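Dachshund (Homo sapiens, PDB 1L8R) regulates transcription during organogenesis, acting with SIX and EYA proteins; this DACHbox-N domain carries a DNA-binding motif resembling the winged helix. Local coordinates at residues 7-19 with 26-38. Sequence-based numbering, arbitrary orientation.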
loop_
_atom_site.group_PDB
_atom_site.type_symbol
_atom_site.label_atom_id
_atom_site.label_comp_id
_atom_site.label_asym_id
_atom_site.label_seq_id
_atom_site.Cartn_x
_atom_site.Cartn_y
_atom_site.Cartn_z
ATOM N N CYS A 7 9.621 6.795 -7.256
ATOM C CA CYS A 7 8.894 5.535 -7.278
ATOM C C CYS A 7 9.679 4.443 -7.991
ATOM O O CYS A 7 10.576 4.716 -8.794
ATOM C CB CYS A 7 7.554 5.733 -7.995
ATOM S SG CYS A 7 6.367 4.389 -7.793
ATOM N N LYS A 8 9.343 3.200 -7.673
ATOM C CA LYS A 8 9.957 2.053 -8.326
ATOM C C LYS A 8 9.046 0.857 -8.123
ATOM O O LYS A 8 8.323 0.766 -7.122
ATOM C CB LYS A 8 11.365 1.771 -7.778
ATOM C CG LYS A 8 11.432 1.124 -6.414
ATOM C CD LYS A 8 12.879 0.757 -6.083
ATOM C CE LYS A 8 12.992 0.060 -4.739
ATOM N NZ LYS A 8 14.407 -0.279 -4.420
HETATM N N MSE A 9 9.051 -0.049 -9.092
HETATM C CA MSE A 9 8.216 -1.236 -9.003
HETATM C C MSE A 9 9.023 -2.316 -8.293
HETATM O O MSE A 9 10.214 -2.498 -8.569
HETATM C CB MSE A 9 7.803 -1.712 -10.401
HETATM C CG MSE A 9 7.136 -0.649 -11.282
HETATM SE SE MSE A 9 5.543 0.152 -10.522
HETATM C CE MSE A 9 6.343 1.789 -9.895
ATOM N N VAL A 10 8.376 -3.012 -7.367
ATOM C CA VAL A 10 9.025 -4.063 -6.597
ATOM C C VAL A 10 8.126 -5.287 -6.579
ATOM O O VAL A 10 6.936 -5.194 -6.871
ATOM C CB VAL A 10 9.296 -3.609 -5.146
ATOM C CG1 VAL A 10 10.208 -2.392 -5.149
ATOM C CG2 VAL A 10 7.985 -3.298 -4.440
ATOM N N ASP A 11 8.689 -6.436 -6.230
ATOM C CA ASP A 11 7.901 -7.655 -6.212
ATOM C C ASP A 11 7.170 -7.850 -4.895
ATOM O O ASP A 11 7.719 -7.613 -3.819
ATOM C CB ASP A 11 8.789 -8.877 -6.475
ATOM C CG ASP A 11 7.980 -10.144 -6.725
ATOM O OD1 ASP A 11 7.435 -10.293 -7.842
ATOM O OD2 ASP A 11 7.877 -10.984 -5.803
ATOM N N LEU A 12 5.915 -8.265 -4.997
ATOM C CA LEU A 12 5.097 -8.543 -3.832
ATOM C C LEU A 12 4.295 -9.785 -4.156
ATOM O O LEU A 12 3.386 -9.749 -4.988
ATOM C CB LEU A 12 4.146 -7.383 -3.519
ATOM C CG LEU A 12 3.271 -7.629 -2.282
ATOM C CD1 LEU A 12 4.162 -7.936 -1.084
ATOM C CD2 LEU A 12 2.404 -6.411 -1.998
ATOM N N ARG A 13 4.648 -10.892 -3.512
ATOM C CA ARG A 13 3.949 -12.149 -3.729
ATOM C C ARG A 13 3.840 -12.479 -5.222
ATOM O O ARG A 13 2.788 -12.892 -5.701
ATOM C CB ARG A 13 2.553 -12.078 -3.101
ATOM C CG ARG A 13 2.546 -11.690 -1.626
ATOM C CD ARG A 13 1.120 -11.577 -1.084
ATOM N NE ARG A 13 0.418 -12.860 -1.072
ATOM C CZ ARG A 13 0.568 -13.796 -0.138
ATOM N NH1 ARG A 13 1.396 -13.603 0.880
ATOM N NH2 ARG A 13 -0.110 -14.932 -0.223
ATOM N N GLY A 14 4.929 -12.272 -5.956
ATOM C CA GLY A 14 4.935 -12.584 -7.376
ATOM C C GLY A 14 4.385 -11.523 -8.307
ATOM O O GLY A 14 4.395 -11.692 -9.526
ATOM N N ALA A 15 3.900 -10.421 -7.747
ATOM C CA ALA A 15 3.357 -9.351 -8.565
ATOM C C ALA A 15 4.221 -8.106 -8.441
ATOM O O ALA A 15 5.068 -8.008 -7.550
ATOM C CB ALA A 15 1.928 -9.040 -8.144
ATOM N N LYS A 16 4.012 -7.168 -9.356
ATOM C CA LYS A 16 4.747 -5.913 -9.350
ATOM C C LYS A 16 3.851 -4.844 -8.733
ATOM O O LYS A 16 2.685 -4.713 -9.106
ATOM C CB LYS A 16 5.123 -5.515 -10.779
ATOM C CG LYS A 16 6.327 -6.262 -11.336
ATOM C CD LYS A 16 7.620 -5.724 -10.743
ATOM C CE LYS A 16 8.830 -6.531 -11.193
ATOM N NZ LYS A 16 8.827 -7.904 -10.617
ATOM N N VAL A 17 4.396 -4.094 -7.781
ATOM C CA VAL A 17 3.647 -3.027 -7.130
ATOM C C VAL A 17 4.526 -1.790 -6.986
ATOM O O VAL A 17 5.759 -1.882 -6.953
ATOM C CB VAL A 17 3.140 -3.450 -5.729
ATOM C CG1 VAL A 17 2.199 -4.651 -5.855
ATOM C CG2 VAL A 17 4.313 -3.774 -4.818
ATOM N N ALA A 18 3.881 -0.633 -6.906
ATOM C CA ALA A 18 4.586 0.631 -6.763
ATOM C C ALA A 18 5.081 0.800 -5.335
ATOM O O ALA A 18 4.429 0.381 -4.374
ATOM C CB ALA A 18 3.674 1.779 -7.152
ATOM N N SER A 19 6.236 1.429 -5.202
ATOM C CA SER A 19 6.849 1.618 -3.900
ATOM C C SER A 19 7.580 2.948 -3.804
ATOM O O SER A 19 7.994 3.511 -4.818
ATOM C CB SER A 19 7.851 0.483 -3.646
ATOM O OG SER A 19 8.724 0.779 -2.569
ATOM N N GLU A 26 11.337 0.706 2.806
ATOM C CA GLU A 26 10.682 0.518 1.527
ATOM C C GLU A 26 9.204 0.245 1.785
ATOM O O GLU A 26 8.847 -0.727 2.451
ATOM C CB GLU A 26 11.309 -0.659 0.779
ATOM C CG GLU A 26 10.819 -0.813 -0.642
ATOM C CD GLU A 26 11.599 -1.861 -1.406
ATOM O OE1 GLU A 26 12.799 -1.631 -1.673
ATOM O OE2 GLU A 26 11.012 -2.910 -1.734
ATOM N N LEU A 27 8.348 1.103 1.251
ATOM C CA LEU A 27 6.916 0.946 1.446
ATOM C C LEU A 27 6.225 0.733 0.114
ATOM O O LEU A 27 6.678 1.234 -0.913
ATOM C CB LEU A 27 6.347 2.194 2.111
ATOM C CG LEU A 27 7.067 2.684 3.363
ATOM C CD1 LEU A 27 6.403 3.974 3.831
ATOM C CD2 LEU A 27 7.030 1.625 4.455
ATOM N N ILE A 28 5.135 -0.023 0.124
ATOM C CA ILE A 28 4.408 -0.242 -1.108
ATOM C C ILE A 28 3.006 0.347 -1.026
ATOM O O ILE A 28 2.488 0.647 0.065
ATOM C CB ILE A 28 4.354 -1.753 -1.500
ATOM C CG1 ILE A 28 3.669 -2.579 -0.412
ATOM C CG2 ILE A 28 5.781 -2.271 -1.709
ATOM C CD1 ILE A 28 4.532 -2.842 0.783
ATOM N N CYS A 29 2.411 0.535 -2.194
ATOM C CA CYS A 29 1.077 1.106 -2.313
ATOM C C CYS A 29 0.026 0.150 -1.746
ATOM O O CYS A 29 -0.232 -0.911 -2.313
ATOM C CB CYS A 29 0.804 1.406 -3.779
ATOM S SG CYS A 29 -0.838 2.001 -4.099
ATOM N N LEU A 30 -0.570 0.527 -0.621
ATOM C CA LEU A 30 -1.566 -0.314 0.040
ATOM C C LEU A 30 -2.801 -0.659 -0.798
ATOM O O LEU A 30 -3.163 -1.836 -0.913
ATOM C CB LEU A 30 -1.999 0.319 1.364
ATOM C CG LEU A 30 -3.077 -0.434 2.157
ATOM C CD1 LEU A 30 -2.626 -1.866 2.417
ATOM C CD2 LEU A 30 -3.342 0.299 3.467
ATOM N N PRO A 31 -3.470 0.347 -1.388
ATOM C CA PRO A 31 -4.656 0.042 -2.199
ATOM C C PRO A 31 -4.349 -0.910 -3.347
ATOM O O PRO A 31 -5.168 -1.769 -3.688
ATOM C CB PRO A 31 -5.105 1.414 -2.693
ATOM C CG PRO A 31 -4.670 2.323 -1.599
ATOM C CD PRO A 31 -3.289 1.807 -1.265
ATOM N N GLN A 32 -3.170 -0.755 -3.944
ATOM C CA GLN A 32 -2.770 -1.613 -5.053
ATOM C C GLN A 32 -2.582 -3.045 -4.572
ATOM O O GLN A 32 -3.075 -3.981 -5.206
ATOM C CB GLN A 32 -1.476 -1.102 -5.693
ATOM C CG GLN A 32 -0.967 -1.958 -6.847
ATOM C CD GLN A 32 0.244 -1.345 -7.526
ATOM O OE1 GLN A 32 1.125 -0.802 -6.862
ATOM N NE2 GLN A 32 0.299 -1.442 -8.849
ATOM N N ALA A 33 -1.875 -3.217 -3.456
ATOM C CA ALA A 33 -1.645 -4.550 -2.898
ATOM C C ALA A 33 -2.984 -5.168 -2.510
ATOM O O ALA A 33 -3.196 -6.370 -2.673
ATOM C CB ALA A 33 -0.721 -4.466 -1.679
ATOM N N PHE A 34 -3.879 -4.338 -1.988
ATOM C CA PHE A 34 -5.209 -4.786 -1.598
ATOM C C PHE A 34 -5.947 -5.352 -2.815
ATOM O O PHE A 34 -6.451 -6.476 -2.771
ATOM C CB PHE A 34 -6.005 -3.617 -1.013
ATOM C CG PHE A 34 -7.472 -3.904 -0.838
ATOM C CD1 PHE A 34 -7.919 -4.716 0.195
ATOM C CD2 PHE A 34 -8.404 -3.371 -1.722
ATOM C CE1 PHE A 34 -9.278 -4.995 0.349
ATOM C CE2 PHE A 34 -9.762 -3.644 -1.578
ATOM C CZ PHE A 34 -10.198 -4.457 -0.540
ATOM N N ASP A 35 -5.994 -4.585 -3.903
ATOM C CA ASP A 35 -6.693 -5.026 -5.112
ATOM C C ASP A 35 -6.124 -6.315 -5.679
ATOM O O ASP A 35 -6.852 -7.117 -6.266
ATOM C CB ASP A 35 -6.632 -3.964 -6.217
ATOM C CG ASP A 35 -7.251 -2.653 -5.805
ATOM O OD1 ASP A 35 -8.218 -2.664 -5.010
ATOM O OD2 ASP A 35 -6.776 -1.610 -6.296
ATOM N N LEU A 36 -4.822 -6.509 -5.512
ATOM C CA LEU A 36 -4.158 -7.695 -6.037
ATOM C C LEU A 36 -4.309 -8.955 -5.201
ATOM O O LEU A 36 -4.411 -10.057 -5.751
ATOM C CB LEU A 36 -2.663 -7.424 -6.225
ATOM C CG LEU A 36 -2.216 -6.486 -7.347
ATOM C CD1 LEU A 36 -0.734 -6.176 -7.184
ATOM C CD2 LEU A 36 -2.488 -7.133 -8.703
ATOM N N PHE A 37 -4.340 -8.807 -3.880
ATOM C CA PHE A 37 -4.400 -9.981 -3.018
ATOM C C PHE A 37 -5.532 -10.136 -2.007
ATOM O O PHE A 37 -5.734 -11.231 -1.480
ATOM C CB PHE A 37 -3.062 -10.104 -2.288
ATOM C CG PHE A 37 -1.876 -10.102 -3.204
ATOM C CD1 PHE A 37 -1.648 -11.168 -4.070
ATOM C CD2 PHE A 37 -0.997 -9.024 -3.221
ATOM C CE1 PHE A 37 -0.559 -11.158 -4.943
ATOM C CE2 PHE A 37 0.093 -9.003 -4.090
ATOM C CZ PHE A 37 0.312 -10.075 -4.953
ATOM N N LEU A 38 -6.268 -9.068 -1.721
ATOM C CA LEU A 38 -7.344 -9.153 -0.739
ATOM C C LEU A 38 -8.688 -8.665 -1.264
ATOM O O LEU A 38 -9.630 -8.494 -0.497
ATOM C CB LEU A 38 -6.966 -8.352 0.510
ATOM C CG LEU A 38 -5.725 -8.800 1.292
ATOM C CD1 LEU A 38 -5.386 -7.759 2.350
ATOM C CD2 LEU A 38 -5.975 -10.160 1.934
#
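The ring of F37, in the last turn of helix 30-37, fits into the bend of the hairpin of strands 8-12 and 15-22, part of the winged-helix-like DACHbox-N domain. L12, R13 and A15 of the type I' turn line this hollow. R13 lays its CD over the centre of one ring face, 3.9 Å from the centroid, while the CB of L36 lies over the rim of the other. The guanidinium of R13 forms a salt bridge with E92. Exchanging F37 for an alanine is likely to open a gap under the turn and leave the aliphatic part of R13 without the ring it packs on.

Along the hairpin, CD2 of L12 presses on CB of A33 at 3.7 Å, and V17 splits its branches: CG1 meets CD1 of L36, whereas CG2 joins V10 CG2 against the CG2 bump of I28. Where strands 15-22 and 25-29 run side by side, S19 and I28 form an antiparallel non-hydrogen-bonded pair, and C29 N donates a hydrogen bond to A18 O at 3.0 Å. Q32, with CG anti to its own N (chi1 179°) and the chain extended, reaches back from the helix to the strand, where its OE1 accepts an almost straight hydrogen bond (172°) from A18 N at 2.8 Å.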